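N-alpha-acetyltransferase 35, NatC auxiliary subunit (Saccharomyces cerevisiae, PDB 6YGA) serves as the auxiliary subunit of the NatC N-terminal acetyltransferase, the complex that acetylates the N-terminal methionine of the L-A virus Gag protein. Local coordinates at residues B[425-429]-B[430-434]; B[418-421]-B[422-425]; B[233-236]-B[237-240]. All coordinates share one frame; numbering follows the deposited sequence.

Contact 1 of 3, residues B[425-429]-B[430-434]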
loop_
_atom_site.group_PDB
_atom_site.type_symbol
_atom_site.label_atom_id
_atom_site.label_comp_id
_atom_site.label_asym_id
_atom_site.label_seq_id
_atom_site.Cartn_x
_atom_site.Cartn_y
_atom_site.Cartn_z
ATOM N N ALA B 425 -28.939 -7.673 6.892
ATOM C CA ALA B 425 -29.838 -7.898 8.018
ATOM C C ALA B 425 -30.900 -6.812 8.122
ATOM O O ALA B 425 -31.997 -7.069 8.628
ATOM C CB ALA B 425 -29.043 -7.984 9.319
ATOM N N GLN B 426 -30.600 -5.596 7.660
ATOM C CA GLN B 426 -31.598 -4.532 7.719
ATOM C C GLN B 426 -32.653 -4.715 6.633
ATOM O O GLN B 426 -33.843 -4.484 6.874
ATOM C CB GLN B 426 -30.922 -3.163 7.604
ATOM C CG GLN B 426 -31.849 -1.981 7.863
ATOM C CD GLN B 426 -32.343 -1.915 9.299
ATOM O OE1 GLN B 426 -31.668 -2.370 10.222
ATOM N NE2 GLN B 426 -33.528 -1.346 9.491
ATOM N N PHE B 427 -32.232 -5.122 5.430
ATOM C CA PHE B 427 -33.189 -5.541 4.411
ATOM C C PHE B 427 -34.021 -6.717 4.901
ATOM O O PHE B 427 -35.227 -6.791 4.638
ATOM C CB PHE B 427 -32.462 -5.924 3.121
ATOM C CG PHE B 427 -32.090 -4.756 2.251
ATOM C CD1 PHE B 427 -33.057 -3.878 1.796
ATOM C CD2 PHE B 427 -30.773 -4.562 1.858
ATOM C CE1 PHE B 427 -32.717 -2.812 0.986
ATOM C CE2 PHE B 427 -30.427 -3.497 1.045
ATOM C CZ PHE B 427 -31.399 -2.621 0.608
ATOM N N GLU B 428 -33.391 -7.647 5.621
ATOM C CA GLU B 428 -34.102 -8.824 6.106
ATOM C C GLU B 428 -35.187 -8.443 7.107
ATOM O O GLU B 428 -36.271 -9.036 7.113
ATOM C CB GLU B 428 -33.106 -9.806 6.726
ATOM C CG GLU B 428 -33.459 -11.270 6.524
ATOM C CD GLU B 428 -34.619 -11.716 7.385
ATOM O OE1 GLU B 428 -34.748 -11.207 8.518
ATOM O OE2 GLU B 428 -35.403 -12.573 6.926
ATOM N N SER B 429 -34.921 -7.445 7.956
ATOM C CA SER B 429 -35.902 -7.066 8.968
ATOM C C SER B 429 -37.129 -6.406 8.351
ATOM O O SER B 429 -38.214 -6.445 8.943
ATOM C CB SER B 429 -35.262 -6.141 10.005
ATOM O OG SER B 429 -34.820 -4.933 9.415
ATOM N N VAL B 430 -36.986 -5.797 7.174
ATOM C CA VAL B 430 -38.119 -5.194 6.480
ATOM C C VAL B 430 -38.637 -6.092 5.360
ATOM O O VAL B 430 -39.471 -5.658 4.560
ATOM C CB VAL B 430 -37.770 -3.794 5.947
ATOM C CG1 VAL B 430 -37.371 -2.874 7.090
ATOM C CG2 VAL B 430 -36.660 -3.874 4.908
ATOM N N ASN B 431 -38.144 -7.331 5.276
ATOM C CA ASN B 431 -38.672 -8.346 4.364
ATOM C C ASN B 431 -38.573 -7.913 2.900
ATOM O O ASN B 431 -39.458 -8.193 2.088
ATOM C CB ASN B 431 -40.115 -8.712 4.731
ATOM C CG ASN B 431 -40.208 -9.514 6.022
ATOM O OD1 ASN B 431 -39.350 -10.349 6.313
ATOM N ND2 ASN B 431 -41.259 -9.268 6.796
ATOM N N SER B 432 -37.485 -7.224 2.552
ATOM C CA SER B 432 -37.205 -6.843 1.166
ATOM C C SER B 432 -36.220 -7.870 0.617
ATOM O O SER B 432 -35.004 -7.685 0.670
ATOM C CB SER B 432 -36.655 -5.422 1.082
ATOM O OG SER B 432 -36.566 -4.997 -0.267
ATOM N N GLN B 433 -36.760 -8.965 0.074
ATOM C CA GLN B 433 -35.954 -10.143 -0.229
ATOM C C GLN B 433 -35.151 -10.022 -1.519
ATOM O O GLN B 433 -34.128 -10.699 -1.660
ATOM C CB GLN B 433 -36.852 -11.380 -0.284
ATOM C CG GLN B 433 -37.463 -11.745 1.067
ATOM C CD GLN B 433 -36.417 -11.896 2.162
ATOM O OE1 GLN B 433 -35.416 -12.593 1.993
ATOM N NE2 GLN B 433 -36.643 -11.237 3.289
ATOM N N VAL B 434 -35.576 -9.179 -2.460
ATOM C CA VAL B 434 -34.794 -8.988 -3.679
ATOM C C VAL B 434 -33.480 -8.281 -3.364
ATOM O O VAL B 434 -32.400 -8.740 -3.757
ATOM C CB VAL B 434 -35.613 -8.219 -4.730
ATOM C CG1 VAL B 434 -34.789 -7.974 -5.987
ATOM C CG2 VAL B 434 -36.890 -8.979 -5.068
#

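Contact 2 of 3, residues B[418-421]-B[422-425]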
loop_
_atom_site.group_PDB
_atom_site.type_symbol
_atom_site.label_atom_id
_atom_site.label_comp_id
_atom_site.label_asym_id
_atom_site.label_seq_id
_atom_site.Cartn_x
_atom_site.Cartn_y
_atom_site.Cartn_z
ATOM N N ILE B 418 -18.507 -6.427 7.169
ATOM C CA ILE B 418 -19.446 -6.195 8.258
ATOM C C ILE B 418 -20.524 -5.194 7.848
ATOM O O ILE B 418 -21.635 -5.225 8.387
ATOM C CB ILE B 418 -18.699 -5.749 9.529
ATOM C CG1 ILE B 418 -19.546 -6.050 10.766
ATOM C CG2 ILE B 418 -18.350 -4.271 9.469
ATOM C CD1 ILE B 418 -19.944 -7.510 10.879
ATOM N N LEU B 419 -20.235 -4.313 6.885
ATOM C CA LEU B 419 -21.246 -3.362 6.430
ATOM C C LEU B 419 -22.240 -4.017 5.477
ATOM O O LEU B 419 -23.438 -3.716 5.524
ATOM C CB LEU B 419 -20.579 -2.154 5.770
ATOM C CG LEU B 419 -20.364 -0.915 6.645
ATOM C CD1 LEU B 419 -19.468 -1.225 7.831
ATOM C CD2 LEU B 419 -19.781 0.223 5.826
ATOM N N TRP B 420 -21.762 -4.913 4.607
ATOM C CA TRP B 420 -22.676 -5.712 3.798
ATOM C C TRP B 420 -23.577 -6.569 4.677
ATOM O O TRP B 420 -24.779 -6.691 4.412
ATOM C CB TRP B 420 -21.899 -6.602 2.827
ATOM C CG TRP B 420 -21.291 -5.894 1.659
ATOM C CD1 TRP B 420 -19.967 -5.851 1.328
ATOM C CD2 TRP B 420 -21.980 -5.139 0.655
ATOM N NE1 TRP B 420 -19.790 -5.112 0.183
ATOM C CE2 TRP B 420 -21.010 -4.664 -0.249
ATOM C CE3 TRP B 420 -23.323 -4.817 0.435
ATOM C CZ2 TRP B 420 -21.339 -3.884 -1.354
ATOM C CZ3 TRP B 420 -23.647 -4.042 -0.663
ATOM C CH2 TRP B 420 -22.659 -3.585 -1.543
ATOM N N ASP B 421 -23.011 -7.173 5.727
ATOM C CA ASP B 421 -23.797 -8.021 6.619
ATOM C C ASP B 421 -24.885 -7.218 7.319
ATOM O O ASP B 421 -26.054 -7.618 7.336
ATOM C CB ASP B 421 -22.882 -8.695 7.644
ATOM C CG ASP B 421 -23.587 -9.791 8.434
ATOM O OD1 ASP B 421 -23.931 -10.833 7.837
ATOM O OD2 ASP B 421 -23.790 -9.612 9.654
ATOM N N SER B 422 -24.513 -6.074 7.899
ATOM C CA SER B 422 -25.493 -5.219 8.562
ATOM C C SER B 422 -26.562 -4.748 7.586
ATOM O O SER B 422 -27.747 -4.680 7.932
ATOM C CB SER B 422 -24.785 -4.025 9.203
ATOM O OG SER B 422 -25.701 -3.183 9.878
ATOM N N LEU B 423 -26.162 -4.429 6.355
ATOM C CA LEU B 423 -27.126 -4.001 5.349
ATOM C C LEU B 423 -28.086 -5.132 4.999
ATOM O O LEU B 423 -29.300 -4.921 4.891
ATOM C CB LEU B 423 -26.385 -3.510 4.109
ATOM C CG LEU B 423 -27.137 -2.590 3.157
ATOM C CD1 LEU B 423 -27.663 -1.371 3.899
ATOM C CD2 LEU B 423 -26.198 -2.177 2.045
ATOM N N GLN B 424 -27.554 -6.346 4.825
ATOM C CA GLN B 424 -28.401 -7.493 4.513
ATOM C C GLN B 424 -29.389 -7.777 5.640
ATOM O O GLN B 424 -30.560 -8.079 5.387
ATOM C CB GLN B 424 -27.532 -8.723 4.233
ATOM C CG GLN B 424 -28.321 -9.976 3.877
ATOM C CD GLN B 424 -27.463 -11.230 3.862
ATOM O OE1 GLN B 424 -26.246 -11.166 3.672
ATOM N NE2 GLN B 424 -28.095 -12.377 4.068
ATOM N N ALA B 425 -28.939 -7.673 6.892
ATOM C CA ALA B 425 -29.838 -7.898 8.018
ATOM C C ALA B 425 -30.900 -6.812 8.122
ATOM O O ALA B 425 -31.997 -7.069 8.628
ATOM C CB ALA B 425 -29.043 -7.984 9.319
#

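Contact 3 of 3, residues B[233-236]-B[237-240]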
loop_
_atom_site.group_PDB
_atom_site.type_symbol
_atom_site.label_atom_id
_atom_site.label_comp_id
_atom_site.label_asym_id
_atom_site.label_seq_id
_atom_site.Cartn_x
_atom_site.Cartn_y
_atom_site.Cartn_z
ATOM N N LEU B 233 -3.091 15.626 -19.709
ATOM C CA LEU B 233 -3.727 14.537 -18.976
ATOM C C LEU B 233 -4.919 15.022 -18.166
ATOM O O LEU B 233 -5.809 14.228 -17.842
ATOM C CB LEU B 233 -2.720 13.842 -18.060
ATOM C CG LEU B 233 -1.743 12.879 -18.739
ATOM C CD1 LEU B 233 -0.757 12.305 -17.728
ATOM C CD2 LEU B 233 -2.501 11.770 -19.445
ATOM N N GLU B 234 -4.962 16.312 -17.830
ATOM C CA GLU B 234 -6.089 16.829 -17.068
ATOM C C GLU B 234 -7.373 16.889 -17.888
ATOM O O GLU B 234 -8.449 17.076 -17.307
ATOM C CB GLU B 234 -5.759 18.215 -16.511
ATOM C CG GLU B 234 -5.779 19.322 -17.541
ATOM C CD GLU B 234 -5.731 20.698 -16.910
ATOM O OE1 GLU B 234 -5.242 20.812 -15.766
ATOM O OE2 GLU B 234 -6.192 21.664 -17.555
ATOM N N ASP B 235 -7.291 16.720 -19.213
ATOM C CA ASP B 235 -8.492 16.753 -20.041
ATOM C C ASP B 235 -9.465 15.640 -19.667
ATOM O O ASP B 235 -10.679 15.796 -19.835
ATOM C CB ASP B 235 -8.127 16.648 -21.526
ATOM C CG ASP B 235 -7.238 17.786 -22.004
ATOM O OD1 ASP B 235 -7.272 18.883 -21.406
ATOM O OD2 ASP B 235 -6.504 17.581 -22.994
ATOM N N HIS B 236 -8.959 14.517 -19.150
ATOM C CA HIS B 236 -9.830 13.388 -18.848
ATOM C C HIS B 236 -10.690 13.627 -17.614
ATOM O O HIS B 236 -11.661 12.893 -17.403
ATOM C CB HIS B 236 -9.000 12.116 -18.686
ATOM C CG HIS B 236 -8.143 11.812 -19.874
ATOM N ND1 HIS B 236 -8.665 11.593 -21.132
ATOM C CD2 HIS B 236 -6.799 11.707 -20.000
ATOM C CE1 HIS B 236 -7.679 11.362 -21.980
ATOM N NE2 HIS B 236 -6.537 11.423 -21.319
ATOM N N LEU B 237 -10.370 14.636 -16.805
ATOM C CA LEU B 237 -11.205 15.015 -15.670
ATOM C C LEU B 237 -11.967 16.312 -15.896
ATOM O O LEU B 237 -13.141 16.404 -15.524
ATOM C CB LEU B 237 -10.361 15.150 -14.401
ATOM C CG LEU B 237 -9.985 13.857 -13.681
ATOM C CD1 LEU B 237 -9.609 14.166 -12.246
ATOM C CD2 LEU B 237 -11.120 12.845 -13.740
ATOM N N THR B 238 -11.328 17.321 -16.492
ATOM C CA THR B 238 -12.001 18.601 -16.690
ATOM C C THR B 238 -13.152 18.472 -17.678
ATOM O O THR B 238 -14.242 19.009 -17.445
ATOM C CB THR B 238 -11.005 19.657 -17.171
ATOM O OG1 THR B 238 -10.511 19.298 -18.467
ATOM C CG2 THR B 238 -9.837 19.772 -16.205
ATOM N N ASP B 239 -12.931 17.760 -18.782
ATOM C CA ASP B 239 -13.945 17.572 -19.808
ATOM C C ASP B 239 -14.369 16.119 -19.962
ATOM O O ASP B 239 -15.242 15.832 -20.789
ATOM C CB ASP B 239 -13.437 18.103 -21.156
ATOM C CG ASP B 239 -12.780 19.467 -21.039
ATOM O OD1 ASP B 239 -13.332 20.340 -20.335
ATOM O OD2 ASP B 239 -11.707 19.664 -21.648
ATOM N N TYR B 240 -13.782 15.200 -19.190
ATOM C CA TYR B 240 -14.082 13.769 -19.284
ATOM C C TYR B 240 -13.879 13.262 -20.708
ATOM O O TYR B 240 -14.649 12.447 -21.220
ATOM C CB TYR B 240 -15.491 13.461 -18.773
ATOM C CG TYR B 240 -15.676 13.835 -17.319
ATOM C CD1 TYR B 240 -15.033 13.122 -16.316
ATOM C CD2 TYR B 240 -16.476 14.910 -16.951
ATOM C CE1 TYR B 240 -15.185 13.465 -14.983
ATOM C CE2 TYR B 240 -16.635 15.258 -15.619
ATOM C CZ TYR B 240 -15.988 14.532 -14.641
ATOM O OH TYR B 240 -16.144 14.875 -13.317
#

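Contact 1 of 3, residues B[425-429]-B[430-434]
Phe427 meets Ser432 across the turn that ends helix 406-429: the ring carbon Phe427 CD1 lies 4.0 Å from Ser432 CB, which approaches the ring obliquely. The backbones of the same two residues are joined, Ser432 N donating to Phe427 O over 3.1 Å in a nearly straight bond (167° at the hydrogen). Inside it, Asn431 N reaches Glu428 O at 3.1 Å, coming from above the carbonyl plane. The pair of bonds, with the positive phi of Asn431 as the C-prime residue, makes a Schellman motif, and the chain turns here before restarting as helix 433-456 directly after Ser432.

Val430 packs back on the last turn of the helix. Its CG2 branch, held between the backbone N and the carbonyl carbon, rests 3.3 Å from Phe427 O, while Val430 N donates weakly to both Gln426 O and Phe427 O. Gln426 O gains a firmer donor from Ser429 OG, at 2.8 Å; a chi1 of 63° swings this hydroxyl back over the preceding turn. On the exposed flank, the bent chains of Glu428 and Gln433 cross obliquely with their carboxylate and amide planes 64° apart, and OE2 of Glu428 stays 4.1 Å from NE2 of Gln433.

Phe427, the buried member, also meets the ring of Tyr435 on helix 433-456, and it packs against Leu387 and Ser391 of helix 386-402 and Tyr364 of helix 360-372.

Contact 2 of 3, residues B[418-421]-B[422-425]
Asp421 and Gln424, one turn apart on the same helix, share one partner, Lys443 of helix 433-456: its NZ forms a salt bridge with Asp421 OD1 and a hydrogen bond with Gln424 OE1. Gln424 leaves the backbone with CG opposite its own N (chi1 -179°) and runs on extended, which carries its amide out toward that lysine. Electrostatically, the ammonium group would probably help keep the Asp421 carboxylate ionised.

The backbone that carries them is a regular run of i to i+4 alpha-helical bonds. Gln424 N donates to Trp420 O at 2.8 Å, and Ala425 N to Asp421 O at 2.9 Å. Leu423 N pairs with Leu419 O at 2.9 Å, and Ser422 N with Ile418 O at 3.0 Å. These four bonds belong to the later half of helix 406-429, in the TPR-like region of this auxiliary subunit, where successive helices pack against one another.

Beyond the backbone, Trp420 and Leu423 lie side by side and point the same way. The methyl CD2 of Leu423 comes to 4.2 Å from Trp420 CZ3, meeting the indole obliquely at its six-membered ring. At the other end of the indole, Trp420 NE1 is hydrogen-bonded to Gln416 OE1, a tie that helps fix the rotation of the ring. Trp420 also packs on Met394 of helix 386-402 and Thr439 of helix 433-456, while Leu423 rests on Glu390 and Ser391 of the former.

Contact 3 of 3, residues B[233-236]-B[237-240]
Thr238 reaches back to Glu234 with both its backbone and its hydroxyl, in the short helix 235-238, one turn long, whose chain leaves helical geometry at Tyr240, with positive phi. Glu234 O accepts three hydrogen bonds: from Thr238 N at 3.0 Å, nearly along the C=O axis, from Thr238 OG1 at 3.2 Å, and from Leu237 N at 3.1 Å. The hydroxyl and Leu237 N lie out of the carbonyl plane on opposite faces, with Thr238 N between them, so the oxygen is gripped from several directions. Thr238 can do this because its OG1 sits between backbone N and carbonyl carbon (chi1 65°), folding it against the preceding turn; CG2 lies close to the same oxygen.

One residue further on, Asp239 N donates to Asp235 O at 3.2 Å. The two carboxylates come near one another, Asp235 OD1 and Asp239 OD2 being 4.5 Å apart, a juxtaposition that would tend to raise the proton affinity of either group. Asp235 has further partners, which may ease this: its OD1 accepts from Gln193 NE2, and its OD2 is hydrogen-bonded to His232 ND1.

The side chains facing the protein hold this turn to several helices. Glu234 OE1 is hydrogen-bonded to Tyr157 OH on helix 142-167, Leu237 packs on Leu342 and Leu345 of helix 337-347, and the buried His236 has its ND1 bonded to Ser241 O. Tyr240 OH is bonded to Asp350 N, and its ring makes a cation-pi contact with Arg349.

The CA of Tyr240 lies 3.2 Å from His236 O in a CA-H...O contact, while Leu237 O stands 3.4 Å above the plane of the Tyr240 ring, over its centre.

In the fold
From the N terminus, the chain first reaches contact 3, where the short helix 235-238 follows helix 215-231 and turns before helix 245-260, with side chains reaching helices 142-167, 298-311 and 337-347. Contact 2 comes much later, within helix 406-429, and contact 1 follows at the C-terminal end of that helix, turning the chain into helix 433-456. Contacts 1 and 2 share Ala425, and their centres are 10 Å apart; side chains of both touch helices 386-402 and 433-456. Contact 3 is separate, its centre 41 Å from that of contact 1 and 36 Å from that of contact 2. All three are local; contact 3 closes before the others open, and contact 1 begins where contact 2 ends.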